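Local coordinates for lectin (Trichosanthes anguina, PDB 4HR6), which binds galactosides as a beta-trefoil seed lectin and is a nontoxic, three-chain homologue of type II ribosome-inactivating proteins, at residues G24-S28 and D29-L33; T47-S50 and D51-R55; R239-V242 and D243-K246. All coordinates share one frame; numbering follows the deposited sequence.

Interactions 1 and 3 are equivalent in role: each is a loop between two strands whose first residue donates its backbone N-H to O4 of a methyl alpha-galactoside, G24 to one sugar and R239 to the other. They belong to different ricin-type trefoil ranges and lie on opposite sides of the chain's centre, their own centres about 53 Å apart, so the two sugar sites lie far apart in the chain. Interaction 2 is a hairpin in the same range as interaction 1, with centres about 18 Å and nearest atoms about 8 Å apart. It takes no part in either pocket and lies about 47 Å, centre to centre, from interaction 3.

Interaction 1: residues G24-S28 and D29-L33; sequences GALTS and DGSRL. With AMG (methyl alpha-D-galactopyranoside), chain D.
L26 and S28 close in on S31 from the other limb of a tight turn in a beta-trefoil lectin loop. At the start of the loop G24, with a positive phi of 69° that suits glycine, donates its backbone N-H to O4 of the bound galactoside (N to O4 3.0 Å); D21, Q41 and N43 also hold this sugar. L26 follows, its CB 3.6 Å from S31 OG, so aliphatic carbon lies against the serine. T27 contributes mainly its backbone here, its carbonyl carbon 3.9 Å from S31 OG. S28 carries the turn. Its O is gripped twice by S31: the hydroxyl OG donates at 2.6 Å, approaching in the carbonyl plane toward a lone pair, while S31 N donates at 2.7 Å and comes in almost head-on to the oxygen. Both bonds are possible because S31 holds OG beside its own N (chi1 -38°), and a small hydroxylated residue fits this buried spot. G30 supplies the backbone bend, its phi of 151° being easy for a residue without CB. The loop joins strand 19-22 to strand 33-36: R32 pairs by backbone with A23, T27 touches L57, and L33 opens the second strand against V72 and L116.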
loop_
_atom_site.group_PDB
_atom_site.type_symbol
_atom_site.label_atom_id
_atom_site.label_comp_id
_atom_site.label_asym_id
_atom_site.label_seq_id
_atom_site.Cartn_x
_atom_site.Cartn_y
_atom_site.Cartn_z
ATOM N N GLY C 24 -5.285 -10.837 -32.556
ATOM C CA GLY C 24 -6.382 -11.511 -33.260
ATOM C C GLY C 24 -6.850 -12.856 -32.722
ATOM O O GLY C 24 -7.719 -13.494 -33.324
ATOM N N ALA C 25 -6.293 -13.283 -31.588
ATOM C CA ALA C 25 -6.597 -14.584 -30.986
ATOM C C ALA C 25 -5.969 -15.746 -31.757
ATOM O O ALA C 25 -6.432 -16.882 -31.648
ATOM C CB ALA C 25 -8.104 -14.781 -30.835
ATOM N N LEU C 26 -4.907 -15.457 -32.512
ATOM C CA LEU C 26 -4.156 -16.476 -33.251
ATOM C C LEU C 26 -3.444 -17.402 -32.283
ATOM O O LEU C 26 -3.016 -16.962 -31.217
ATOM C CB LEU C 26 -3.106 -15.831 -34.166
ATOM C CG LEU C 26 -3.516 -15.404 -35.580
ATOM C CD1 LEU C 26 -4.656 -14.390 -35.585
ATOM C CD2 LEU C 26 -2.301 -14.850 -36.313
ATOM N N THR C 27 -3.299 -18.671 -32.671
ATOM C CA THR C 27 -2.685 -19.689 -31.815
ATOM C C THR C 27 -1.483 -20.389 -32.469
ATOM O O THR C 27 -1.016 -21.422 -31.984
ATOM C CB THR C 27 -3.728 -20.740 -31.396
ATOM O OG1 THR C 27 -4.252 -21.387 -32.558
ATOM C CG2 THR C 27 -4.876 -20.085 -30.646
ATOM N N SER C 28 -0.964 -19.809 -33.549
ATOM C CA SER C 28 0.143 -20.411 -34.293
ATOM C C SER C 28 1.448 -20.199 -33.547
ATOM O O SER C 28 1.770 -19.074 -33.177
ATOM C CB SER C 28 0.260 -19.788 -35.687
ATOM O OG SER C 28 -1.007 -19.694 -36.317
ATOM N N ASP C 29 2.201 -21.277 -33.358
ATOM C CA ASP C 29 3.428 -21.246 -32.560
ATOM C C ASP C 29 4.443 -20.243 -33.113
ATOM O O ASP C 29 5.441 -20.623 -33.726
ATOM C CB ASP C 29 4.043 -22.647 -32.471
ATOM C CG ASP C 29 3.077 -23.671 -31.895
ATOM O OD1 ASP C 29 3.191 -24.859 -32.269
ATOM O OD2 ASP C 29 2.195 -23.289 -31.088
ATOM N N GLY C 30 4.181 -18.964 -32.841
ATOM C CA GLY C 30 4.906 -17.838 -33.441
ATOM C C GLY C 30 4.101 -16.548 -33.579
ATOM O O GLY C 30 4.639 -15.524 -34.002
ATOM N N SER C 31 2.817 -16.582 -33.226
ATOM C CA SER C 31 1.968 -15.387 -33.261
ATOM C C SER C 31 2.507 -14.246 -32.375
ATOM O O SER C 31 3.291 -14.474 -31.442
ATOM C CB SER C 31 0.538 -15.740 -32.847
ATOM O OG SER C 31 0.162 -17.014 -33.354
ATOM N N ARG C 32 2.073 -13.024 -32.687
ATOM C CA ARG C 32 2.632 -11.807 -32.092
ATOM C C ARG C 32 1.684 -11.201 -31.045
ATOM O O ARG C 32 0.461 -11.419 -31.087
ATOM C CB ARG C 32 2.942 -10.786 -33.196
ATOM N N LEU C 33 2.254 -10.438 -30.113
ATOM C CA LEU C 33 1.468 -9.780 -29.045
ATOM C C LEU C 33 1.553 -8.269 -29.130
ATOM O O LEU C 33 2.638 -7.696 -29.273
ATOM C CB LEU C 33 1.884 -10.224 -27.638
ATOM C CG LEU C 33 3.225 -10.941 -27.515
ATOM C CD1 LEU C 33 4.045 -10.442 -26.332
ATOM C CD2 LEU C 33 2.979 -12.443 -27.449
HETATM C C1 AMG D . -9.763 -8.564 -32.233
HETATM C C2 AMG D . -9.592 -9.055 -30.795
HETATM C C3 AMG D . -8.704 -8.114 -29.975
HETATM C C4 AMG D . -7.406 -7.752 -30.703
HETATM C C5 AMG D . -7.645 -7.393 -32.179
HETATM C C6 AMG D . -6.327 -7.268 -32.945
HETATM C C7 AMG D . -11.694 -7.408 -33.074
HETATM O O1 AMG D . -10.525 -7.347 -32.254
HETATM O O2 AMG D . -10.879 -9.157 -30.175
HETATM O O3 AMG D . -8.387 -8.718 -28.711
HETATM O O4 AMG D . -6.476 -8.835 -30.592
HETATM O O5 AMG D . -8.469 -8.372 -32.829
HETATM O O6 AMG D . -6.410 -6.207 -33.904
#

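Interaction 2: residues T47-S50 and D51-R55; sequences TFHS and DGTVR
D51 OD2 and T53 OG1 both come up against CB of H49 at the end of a beta hairpin joining strands 46-49 and 54-56. D51 helps form a type I-like turn with a G1 bulge, and its OD2 takes the hydroxyl OG1 of T53 at 3.0 Å on the anti side of the carboxylate. G52 fills the bulge, its phi of 93° suiting a residue without a side chain; its N bonds to H49 O at 3.2 Å. T53 closes the bulge through its O, which receives H49 N at 3.1 Å. V54 turns to the face of F48, where CG1 sits over the ring, 4.1 Å from its centroid, a CH-pi contact; the phenyl ring also packs on L166 of another chain. R55 forms a hydrogen-bonded antiparallel pair with T47, whose N meets R55 O at 2.7 Å. Its extended side chain crosses that of H49 at about a right angle, guanidinium and imidazole planes 39° apart, to put NH2 2.6 Å from D51 OD2 while NE donates to T53 OG1 at 3.3 Å. This fixes the arginine across the imidazole; its charge would probably disfavour protonation of H49, an effect that the nearby D51 carboxylate would partly offset.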
loop_
_atom_site.group_PDB
_atom_site.type_symbol
_atom_site.label_atom_id
_atom_site.label_comp_id
_atom_site.label_asym_id
_atom_site.label_seq_id
_atom_site.Cartn_x
_atom_site.Cartn_y
_atom_site.Cartn_z
ATOM N N THR C 47 -1.894 -16.545 -17.750
ATOM C CA THR C 47 -1.834 -17.501 -16.672
ATOM C C THR C 47 -0.385 -17.754 -16.320
ATOM O O THR C 47 0.415 -18.126 -17.181
ATOM C CB THR C 47 -2.547 -18.808 -17.062
ATOM O OG1 THR C 47 -3.918 -18.515 -17.337
ATOM C CG2 THR C 47 -2.488 -19.850 -15.924
ATOM N N PHE C 48 -0.061 -17.542 -15.044
ATOM C CA PHE C 48 1.287 -17.735 -14.517
ATOM C C PHE C 48 1.362 -19.085 -13.807
ATOM O O PHE C 48 0.453 -19.435 -13.057
ATOM C CB PHE C 48 1.622 -16.615 -13.511
ATOM C CG PHE C 48 1.794 -15.255 -14.138
ATOM C CD1 PHE C 48 0.713 -14.580 -14.672
ATOM C CD2 PHE C 48 3.040 -14.652 -14.175
ATOM C CE1 PHE C 48 0.879 -13.327 -15.254
ATOM C CE2 PHE C 48 3.216 -13.404 -14.755
ATOM C CZ PHE C 48 2.136 -12.740 -15.288
ATOM N N HIS C 49 2.447 -19.827 -14.031
ATOM C CA HIS C 49 2.618 -21.164 -13.472
ATOM C C HIS C 49 3.853 -21.218 -12.611
ATOM O O HIS C 49 4.696 -20.344 -12.702
ATOM C CB HIS C 49 2.753 -22.190 -14.601
ATOM C CG HIS C 49 1.485 -22.414 -15.355
ATOM N ND1 HIS C 49 0.583 -23.397 -15.013
ATOM C CD2 HIS C 49 0.953 -21.761 -16.411
ATOM C CE1 HIS C 49 -0.449 -23.349 -15.836
ATOM N NE2 HIS C 49 -0.246 -22.368 -16.698
ATOM N N SER C 50 3.973 -22.268 -11.803
ATOM C CA SER C 50 5.177 -22.502 -10.990
ATOM C C SER C 50 6.447 -22.787 -11.826
ATOM O O SER C 50 7.561 -22.768 -11.295
ATOM C CB SER C 50 4.929 -23.650 -10.006
ATOM O OG SER C 50 3.657 -23.518 -9.396
ATOM N N ASP C 51 6.251 -23.086 -13.111
ATOM C CA ASP C 51 7.305 -23.098 -14.137
ATOM C C ASP C 51 8.199 -21.868 -14.167
ATOM O O ASP C 51 9.407 -21.973 -14.417
ATOM C CB ASP C 51 6.657 -23.103 -15.525
ATOM C CG ASP C 51 6.241 -24.459 -15.983
ATOM O OD1 ASP C 51 6.949 -25.439 -15.682
ATOM O OD2 ASP C 51 5.209 -24.537 -16.682
ATOM N N GLY C 52 7.579 -20.702 -13.980
ATOM C CA GLY C 52 8.155 -19.433 -14.417
ATOM C C GLY C 52 7.663 -19.088 -15.813
ATOM O O GLY C 52 8.173 -18.172 -16.450
ATOM N N THR C 53 6.653 -19.811 -16.286
ATOM C CA THR C 53 6.098 -19.577 -17.602
ATOM C C THR C 53 4.826 -18.760 -17.473
ATOM O O THR C 53 4.125 -18.826 -16.460
ATOM C CB THR C 53 5.790 -20.886 -18.373
ATOM O OG1 THR C 53 4.878 -21.705 -17.626
ATOM C CG2 THR C 53 7.071 -21.667 -18.659
ATOM N N VAL C 54 4.551 -17.994 -18.519
ATOM C CA VAL C 54 3.392 -17.137 -18.604
ATOM C C VAL C 54 2.647 -17.536 -19.871
ATOM O O VAL C 54 3.251 -17.569 -20.950
ATOM C CB VAL C 54 3.847 -15.660 -18.688
ATOM C CG1 VAL C 54 2.652 -14.728 -18.682
ATOM C CG2 VAL C 54 4.794 -15.344 -17.541
ATOM N N ARG C 55 1.349 -17.821 -19.755
ATOM C CA ARG C 55 0.600 -18.476 -20.837
ATOM C C ARG C 55 -0.692 -17.795 -21.184
ATOM O O ARG C 55 -1.450 -17.426 -20.298
ATOM C CB ARG C 55 0.275 -19.934 -20.469
ATOM C CG ARG C 55 1.461 -20.701 -19.903
ATOM C CD ARG C 55 1.354 -22.215 -20.091
ATOM N NE ARG C 55 2.537 -22.886 -19.551
ATOM C CZ ARG C 55 2.691 -24.206 -19.424
ATOM N NH1 ARG C 55 1.749 -25.054 -19.827
ATOM N NH2 ARG C 55 3.814 -24.682 -18.904
#

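Interaction 3: residues R239-V242 and D243-K246; sequences RSDV and DLKK. With AMG (methyl alpha-D-galactopyranoside), chain E.
The carboxylates of D241 and D243 cross obliquely, their planes 75° apart, in a beta-trefoil loop where an Asx turn leads into a short 3-10 turn. The bond that defines it is D243 N to D241 OD1, 3.0 Å long, met on the anti side of the carboxylate and 18° out of its plane. The D241 carboxyl group stands opposite its own backbone N (chi1 -163°), which carries OD1 forward to D243; an aspartate is short enough for this. The price is that D243 OD2 lies 3.7 Å from D241 OD1, a repulsion that would probably raise the proton affinity of the pair. L244 crosses D241 at about a right angle, laying its CD1 3.9 Å from D241 CB, and the L244 side chain also touches Y198. The 3-10 turn is held by L244 N to D241 O, 3.3 Å, and by K245 N to V242 O, 3.2 Å, both donors lying above the carbonyl planes. K245 reaches W160 in a cation-pi contact. Upstream, R239 donates its backbone N-H to O4 of the galactoside (N to O4 3.0 Å), a sugar held too by D199, D236, H253 and N257. Water 1 bridges the loop, donating to D241 O at 2.8 Å and accepting from K246 N.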
loop_
_atom_site.group_PDB
_atom_site.type_symbol
_atom_site.label_atom_id
_atom_site.label_comp_id
_atom_site.label_asym_id
_atom_site.label_seq_id
_atom_site.Cartn_x
_atom_site.Cartn_y
_atom_site.Cartn_z
ATOM N N ARG C 239 15.121 20.749 1.121
ATOM C CA ARG C 239 15.467 21.374 2.410
ATOM C C ARG C 239 14.390 21.204 3.483
ATOM O O ARG C 239 14.354 21.965 4.445
ATOM N N SER C 240 13.523 20.204 3.313
ATOM C CA SER C 240 12.287 20.075 4.092
ATOM C C SER C 240 11.553 21.413 4.188
ATOM O O SER C 240 10.940 21.718 5.212
ATOM C CB SER C 240 12.575 19.520 5.493
ATOM O OG SER C 240 13.406 18.372 5.422
ATOM N N ASP C 241 11.605 22.202 3.115
ATOM C CA ASP C 241 11.010 23.534 3.105
ATOM C C ASP C 241 9.929 23.628 2.047
ATOM O O ASP C 241 10.205 23.815 0.862
ATOM C CB ASP C 241 12.094 24.596 2.866
ATOM C CG ASP C 241 11.644 25.999 3.255
ATOM O OD1 ASP C 241 10.455 26.345 3.081
ATOM O OD2 ASP C 241 12.505 26.757 3.735
ATOM N N VAL C 242 8.688 23.495 2.486
ATOM C CA VAL C 242 7.533 23.658 1.608
ATOM C C VAL C 242 7.570 24.966 0.792
ATOM O O VAL C 242 7.173 24.988 -0.381
ATOM C CB VAL C 242 6.210 23.572 2.415
ATOM C CG1 VAL C 242 6.291 24.357 3.725
ATOM C CG2 VAL C 242 5.029 24.055 1.581
ATOM N N ASP C 243 8.044 26.049 1.407
ATOM C CA ASP C 243 7.930 27.380 0.806
ATOM C C ASP C 243 8.851 27.563 -0.399
ATOM O O ASP C 243 8.569 28.391 -1.250
ATOM C CB ASP C 243 8.164 28.481 1.853
ATOM C CG ASP C 243 7.128 28.454 2.969
ATOM O OD1 ASP C 243 5.916 28.539 2.670
ATOM O OD2 ASP C 243 7.526 28.338 4.149
ATOM N N LEU C 244 9.924 26.779 -0.488
ATOM C CA LEU C 244 10.805 26.806 -1.665
ATOM C C LEU C 244 10.118 26.452 -2.984
ATOM O O LEU C 244 10.668 26.720 -4.056
ATOM C CB LEU C 244 12.019 25.877 -1.472
ATOM C CG LEU C 244 13.117 26.396 -0.540
ATOM C CD1 LEU C 244 14.193 25.349 -0.306
ATOM C CD2 LEU C 244 13.729 27.687 -1.082
ATOM N N LYS C 245 8.941 25.826 -2.912
ATOM C CA LYS C 245 8.195 25.410 -4.101
ATOM C C LYS C 245 8.964 24.449 -5.033
ATOM O O LYS C 245 8.647 24.368 -6.220
ATOM C CB LYS C 245 7.715 26.642 -4.882
ATOM C CG LYS C 245 6.290 27.054 -4.574
ATOM C CD LYS C 245 6.145 27.644 -3.188
ATOM C CE LYS C 245 4.719 28.120 -2.946
ATOM N NZ LYS C 245 4.296 29.162 -3.928
ATOM N N LYS C 246 9.951 23.721 -4.494
ATOM C CA LYS C 246 10.781 22.804 -5.294
ATOM C C LYS C 246 10.741 21.334 -4.819
ATOM O O LYS C 246 11.197 20.997 -3.714
ATOM C CB LYS C 246 12.246 23.286 -5.352
ATOM C CG LYS C 246 12.632 24.054 -6.620
ATOM C CD LYS C 246 12.286 25.535 -6.522
ATOM C CE LYS C 246 12.790 26.345 -7.715
ATOM N NZ LYS C 246 11.741 26.587 -8.749
HETATM C C1 AMG E . 19.007 18.432 2.733
HETATM C C2 AMG E . 17.861 17.426 2.859
HETATM C C3 AMG E . 17.741 16.566 1.596
HETATM C C4 AMG E . 17.633 17.461 0.368
HETATM C C5 AMG E . 18.757 18.511 0.361
HETATM C C6 AMG E . 18.619 19.518 -0.777
HETATM C C7 AMG E . 21.317 18.413 3.318
HETATM O O1 AMG E . 20.266 17.753 2.618
HETATM O O2 AMG E . 18.094 16.619 4.015
HETATM O O3 AMG E . 16.596 15.701 1.655
HETATM O O4 AMG E . 16.342 18.081 0.358
HETATM O O5 AMG E . 18.772 19.244 1.587
HETATM O O6 AMG E . 19.901 20.120 -1.008
HETATM O O HOH W 1 9.661 22.663 -1.668
#